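Local coordinates for conjugal transfer protein-like C-terminal domain-containing protein (Enterococcus faecalis, PDB 4EC6) that is of unknown function but probably serves conjugative plasmid transfer as a VirB8-like component of a type IV secretion system, this piece being its NTF2-like C-terminal domain, at residues L98-S110 / Y117-N129. Sequence-based numbering, arbitrary orientation.
Sequences LGKTLKSVNYYGS and YSVEYLLNVSVDN
Y107 holds its ring anti to the backbone N (chi1 -177°), whereas Y121, paired with it across the hairpin, turns its own back beside the backbone N (chi1 -58°). These opposed choices bring the CD1 edge of Y107 over one face of Y121 in a T-shaped stack, the ring centroids 5.4 Å apart and the planes inclined at 67°. On the same sheet face, two residues before Y107, V105 puts its CG1 methyl against Y121 CD1, and its CG2 lies alongside L123, which also meets L102: CD1 of L102 and CD2 of L123 are 3.9 Å apart. On the opposite sheet face from Y121, L122 brings its CG over the Y108 ring, a CH-pi contact 3.9 Å from the centroid.

The backbone exemplifies how an antiparallel hairpin absorbs extra residues. N106 and L122 exchange two N-H...O bonds, and T101 and S126 do the same, but between and beyond them the register slips at two classic bulges: K103 and S104 both face N124, and Y108 and G109 both face E120. At the second, Y108 N donates a hydrogen bond to E120 O (2.7 Å) and E120 N one to G109 O (2.9 Å); at G109's backbone angles a side chain would press on the carbonyl O of Y108, which calls for glycine. A water bridges the side chains of S104 and N106 to the carbonyl oxygen of L122.

A second subunit meets Y108 and N124: its K56 makes a cation-pi contact with the Y108 ring and its Y63 OH hydrogen-bonds N124 OD1. F160 of the same chain touches Y108. Strand 131-142 continues the four-stranded antiparallel sheet beyond 117-126, and helix 54-68 lies against the face carrying Y107, V119 and Y121, where D58 O accepts a hydrogen bond from Y121 OH.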
loop_
_atom_site.group_PDB
_atom_site.type_symbol
_atom_site.label_atom_id
_atom_site.label_comp_id
_atom_site.label_asym_id
_atom_site.label_seq_id
_atom_site.Cartn_x
_atom_site.Cartn_y
_atom_site.Cartn_z
ATOM N N LEU A 98 -23.005 2.511 -5.286
ATOM C CA LEU A 98 -22.866 3.896 -5.700
ATOM C C LEU A 98 -22.631 4.033 -7.199
ATOM O O LEU A 98 -22.555 5.148 -7.675
ATOM C CB LEU A 98 -21.713 4.560 -4.937
ATOM C CG LEU A 98 -21.742 4.609 -3.416
ATOM C CD1 LEU A 98 -20.441 5.184 -2.901
ATOM C CD2 LEU A 98 -22.879 5.504 -2.971
ATOM N N GLY A 99 -22.510 2.923 -7.930
ATOM C CA GLY A 99 -22.248 2.958 -9.375
ATOM C C GLY A 99 -20.866 3.483 -9.800
ATOM O O GLY A 99 -20.703 4.003 -10.906
ATOM N N LYS A 100 -19.881 3.353 -8.906
ATOM C CA LYS A 100 -18.534 3.880 -9.076
ATOM C C LYS A 100 -17.555 2.747 -8.922
ATOM O O LYS A 100 -17.744 1.902 -8.105
ATOM C CB LYS A 100 -18.294 4.955 -8.048
ATOM C CG LYS A 100 -19.302 6.079 -8.226
ATOM C CD LYS A 100 -19.335 7.060 -7.080
ATOM C CE LYS A 100 -18.830 8.423 -7.501
ATOM N NZ LYS A 100 -19.520 9.454 -6.686
ATOM N N THR A 101 -16.535 2.721 -9.760
ATOM C CA THR A 101 -15.551 1.666 -9.792
ATOM C C THR A 101 -14.237 2.124 -9.154
ATOM O O THR A 101 -13.685 3.186 -9.442
ATOM C CB THR A 101 -15.272 1.290 -11.237
ATOM O OG1 THR A 101 -16.518 0.947 -11.866
ATOM C CG2 THR A 101 -14.267 0.136 -11.315
ATOM N N LEU A 102 -13.718 1.301 -8.282
ATOM C CA LEU A 102 -12.655 1.738 -7.439
ATOM C C LEU A 102 -11.386 1.276 -8.134
ATOM O O LEU A 102 -11.175 0.074 -8.275
ATOM C CB LEU A 102 -12.849 1.074 -6.076
ATOM C CG LEU A 102 -12.066 1.548 -4.888
ATOM C CD1 LEU A 102 -12.405 2.985 -4.515
ATOM C CD2 LEU A 102 -12.390 0.578 -3.762
ATOM N N LYS A 103 -10.567 2.217 -8.598
ATOM C CA LYS A 103 -9.339 1.854 -9.350
ATOM C C LYS A 103 -8.120 1.781 -8.459
ATOM O O LYS A 103 -7.186 1.051 -8.769
ATOM C CB LYS A 103 -9.012 2.836 -10.477
ATOM C CG LYS A 103 -10.133 3.134 -11.459
ATOM C CD LYS A 103 -10.720 1.883 -12.110
ATOM C CE LYS A 103 -9.711 1.202 -13.022
ATOM N NZ LYS A 103 -9.936 -0.275 -12.941
ATOM N N SER A 104 -8.099 2.573 -7.384
ATOM C CA SER A 104 -6.992 2.570 -6.456
ATOM C C SER A 104 -7.353 3.224 -5.127
ATOM O O SER A 104 -8.222 4.119 -5.057
ATOM C CB SER A 104 -5.732 3.207 -7.052
ATOM O OG SER A 104 -5.725 4.585 -6.832
ATOM N N VAL A 105 -6.646 2.778 -4.087
ATOM C CA VAL A 105 -6.893 3.253 -2.759
ATOM C C VAL A 105 -5.571 3.546 -2.086
ATOM O O VAL A 105 -4.715 2.683 -2.022
ATOM C CB VAL A 105 -7.658 2.168 -1.933
ATOM C CG1 VAL A 105 -7.850 2.622 -0.495
ATOM C CG2 VAL A 105 -8.962 1.830 -2.622
ATOM N N ASN A 106 -5.408 4.752 -1.577
ATOM C CA ASN A 106 -4.240 5.076 -0.784
ATOM C C ASN A 106 -4.663 5.661 0.523
ATOM O O ASN A 106 -5.474 6.569 0.564
ATOM C CB ASN A 106 -3.330 6.074 -1.506
ATOM C CG ASN A 106 -2.657 5.465 -2.721
ATOM O OD1 ASN A 106 -1.702 4.736 -2.614
ATOM N ND2 ASN A 106 -3.178 5.746 -3.859
ATOM N N TYR A 107 -4.116 5.141 1.604
ATOM C CA TYR A 107 -4.384 5.667 2.934
ATOM C C TYR A 107 -3.884 7.081 3.074
ATOM O O TYR A 107 -2.767 7.351 2.704
ATOM C CB TYR A 107 -3.716 4.776 3.984
ATOM C CG TYR A 107 -3.980 5.176 5.396
ATOM C CD1 TYR A 107 -5.283 5.199 5.901
ATOM C CD2 TYR A 107 -2.938 5.509 6.243
ATOM C CE1 TYR A 107 -5.527 5.527 7.233
ATOM C CE2 TYR A 107 -3.148 5.840 7.563
ATOM C CZ TYR A 107 -4.437 5.854 8.066
ATOM O OH TYR A 107 -4.672 6.219 9.390
ATOM N N TYR A 108 -4.686 7.969 3.656
ATOM C CA TYR A 108 -4.340 9.392 3.733
ATOM C C TYR A 108 -4.320 9.900 5.184
ATOM O O TYR A 108 -4.315 11.099 5.445
ATOM C CB TYR A 108 -5.279 10.217 2.831
ATOM C CG TYR A 108 -4.671 11.501 2.262
ATOM C CD1 TYR A 108 -3.463 11.486 1.611
ATOM C CD2 TYR A 108 -5.324 12.730 2.374
ATOM C CE1 TYR A 108 -2.889 12.630 1.104
ATOM C CE2 TYR A 108 -4.774 13.901 1.851
ATOM C CZ TYR A 108 -3.541 13.834 1.217
ATOM O OH TYR A 108 -2.947 14.973 0.688
ATOM N N GLY A 109 -4.278 8.992 6.146
ATOM C CA GLY A 109 -4.055 9.376 7.525
ATOM C C GLY A 109 -5.310 9.435 8.360
ATOM O O GLY A 109 -6.436 9.363 7.865
ATOM N N SER A 110 -5.107 9.599 9.652
ATOM C CA SER A 110 -6.202 9.625 10.582
ATOM C C SER A 110 -6.049 10.765 11.544
ATOM O O SER A 110 -5.027 11.399 11.612
ATOM C CB SER A 110 -6.229 8.317 11.356
ATOM O OG SER A 110 -5.076 8.294 12.143
ATOM N N TYR A 117 -11.236 7.176 15.510
ATOM C CA TYR A 117 -10.414 7.856 14.562
ATOM C C TYR A 117 -11.234 8.199 13.374
ATOM O O TYR A 117 -12.061 7.410 12.953
ATOM C CB TYR A 117 -9.264 6.960 14.155
ATOM C CG TYR A 117 -8.223 6.904 15.216
ATOM C CD1 TYR A 117 -7.131 7.757 15.165
ATOM C CD2 TYR A 117 -8.319 6.008 16.299
ATOM C CE1 TYR A 117 -6.158 7.717 16.135
ATOM C CE2 TYR A 117 -7.330 5.952 17.271
ATOM C CZ TYR A 117 -6.273 6.820 17.174
ATOM O OH TYR A 117 -5.277 6.842 18.121
ATOM N N SER A 118 -11.019 9.396 12.858
ATOM C CA SER A 118 -11.499 9.768 11.552
ATOM C C SER A 118 -10.388 9.399 10.545
ATOM O O SER A 118 -9.236 9.849 10.690
ATOM C CB SER A 118 -11.768 11.268 11.529
ATOM O OG SER A 118 -12.156 11.643 10.231
ATOM N N VAL A 119 -10.713 8.558 9.554
ATOM C CA VAL A 119 -9.697 8.134 8.584
ATOM C C VAL A 119 -9.970 8.724 7.208
ATOM O O VAL A 119 -11.109 8.903 6.812
ATOM C CB VAL A 119 -9.523 6.583 8.510
ATOM C CG1 VAL A 119 -9.377 5.999 9.883
ATOM C CG2 VAL A 119 -10.702 5.896 7.854
ATOM N N GLU A 120 -8.934 9.002 6.450
ATOM C CA GLU A 120 -9.127 9.433 5.058
ATOM C C GLU A 120 -8.362 8.575 4.101
ATOM O O GLU A 120 -7.278 8.088 4.436
ATOM C CB GLU A 120 -8.645 10.856 4.878
ATOM C CG GLU A 120 -9.245 11.814 5.888
ATOM C CD GLU A 120 -8.752 13.230 5.709
ATOM O OE1 GLU A 120 -7.843 13.466 4.912
ATOM O OE2 GLU A 120 -9.265 14.130 6.377
ATOM N N TYR A 121 -8.924 8.407 2.900
ATOM C CA TYR A 121 -8.238 7.780 1.774
ATOM C C TYR A 121 -8.359 8.624 0.515
ATOM O O TYR A 121 -9.368 9.307 0.291
ATOM C CB TYR A 121 -8.787 6.389 1.503
ATOM C CG TYR A 121 -8.706 5.424 2.671
ATOM C CD1 TYR A 121 -7.814 4.347 2.648
ATOM C CD2 TYR A 121 -9.520 5.572 3.790
ATOM C CE1 TYR A 121 -7.705 3.468 3.709
ATOM C CE2 TYR A 121 -9.440 4.686 4.859
ATOM C CZ TYR A 121 -8.522 3.634 4.800
ATOM O OH TYR A 121 -8.430 2.778 5.852
ATOM N N LEU A 122 -7.342 8.559 -0.337
ATOM C CA LEU A 122 -7.452 9.106 -1.692
ATOM C C LEU A 122 -7.805 7.987 -2.643
ATOM O O LEU A 122 -7.181 6.942 -2.598
ATOM C CB LEU A 122 -6.140 9.744 -2.148
ATOM C CG LEU A 122 -5.792 11.001 -1.407
ATOM C CD1 LEU A 122 -4.850 11.769 -2.320
ATOM C CD2 LEU A 122 -7.021 11.862 -1.040
ATOM N N LEU A 123 -8.781 8.205 -3.518
ATOM C CA LEU A 123 -9.239 7.176 -4.421
ATOM C C LEU A 123 -9.169 7.651 -5.864
ATOM O O LEU A 123 -9.320 8.842 -6.159
ATOM C CB LEU A 123 -10.688 6.834 -4.091
ATOM C CG LEU A 123 -11.135 6.633 -2.647
ATOM C CD1 LEU A 123 -12.639 6.449 -2.528
ATOM C CD2 LEU A 123 -10.454 5.397 -2.087
ATOM N N ASN A 124 -8.930 6.728 -6.765
ATOM C CA ASN A 124 -9.251 6.986 -8.146
ATOM C C ASN A 124 -10.534 6.208 -8.348
ATOM O O ASN A 124 -10.527 4.960 -8.254
ATOM C CB ASN A 124 -8.189 6.444 -9.107
ATOM C CG ASN A 124 -6.875 7.237 -9.078
ATOM O OD1 ASN A 124 -6.853 8.468 -8.879
ATOM N ND2 ASN A 124 -5.751 6.523 -9.320
ATOM N N VAL A 125 -11.635 6.920 -8.585
ATOM C CA VAL A 125 -12.859 6.245 -9.036
ATOM C C VAL A 125 -13.127 6.501 -10.517
ATOM O O VAL A 125 -12.651 7.475 -11.122
ATOM C CB VAL A 125 -14.103 6.481 -8.120
ATOM C CG1 VAL A 125 -13.688 6.441 -6.666
ATOM C CG2 VAL A 125 -14.781 7.803 -8.380
ATOM N N SER A 126 -13.878 5.585 -11.082
ATOM C CA SER A 126 -14.173 5.585 -12.503
ATOM C C SER A 126 -15.696 5.485 -12.640
ATOM O O SER A 126 -16.346 4.657 -11.977
ATOM C CB SER A 126 -13.446 4.411 -13.153
ATOM O OG SER A 126 -13.787 4.251 -14.504
ATOM N N VAL A 127 -16.267 6.366 -13.451
ATOM C CA VAL A 127 -17.721 6.384 -13.619
ATOM C C VAL A 127 -18.193 5.933 -15.006
ATOM O O VAL A 127 -19.091 5.096 -15.103
ATOM C CB VAL A 127 -18.356 7.732 -13.187
ATOM C CG1 VAL A 127 -19.779 7.847 -13.715
ATOM C CG2 VAL A 127 -18.331 7.869 -11.662
ATOM N N ASP A 128 -17.586 6.460 -16.065
ATOM C CA ASP A 128 -17.990 6.106 -17.420
ATOM C C ASP A 128 -16.821 5.546 -18.180
ATOM O O ASP A 128 -16.914 5.348 -19.382
ATOM C CB ASP A 128 -18.445 7.359 -18.175
ATOM C CG ASP A 128 -19.264 8.308 -17.316
ATOM O OD1 ASP A 128 -20.435 7.978 -17.019
ATOM O OD2 ASP A 128 -18.743 9.394 -16.959
ATOM N N ASN A 129 -15.729 5.278 -17.469
ATOM C CA ASN A 129 -14.352 5.313 -18.019
ATOM C C ASN A 129 -13.743 6.721 -17.953
ATOM O O ASN A 129 -12.653 6.964 -18.478
ATOM C CB ASN A 129 -14.233 4.699 -19.430
ATOM C CG ASN A 129 -13.414 3.411 -19.438
ATOM O OD1 ASN A 129 -12.251 3.411 -19.855
ATOM N ND2 ASN A 129 -14.005 2.312 -18.952
HETATM O O HOH W 1 -5.511 6.433 -4.544
HETATM O O HOH W 2 -7.776 11.876 8.821
#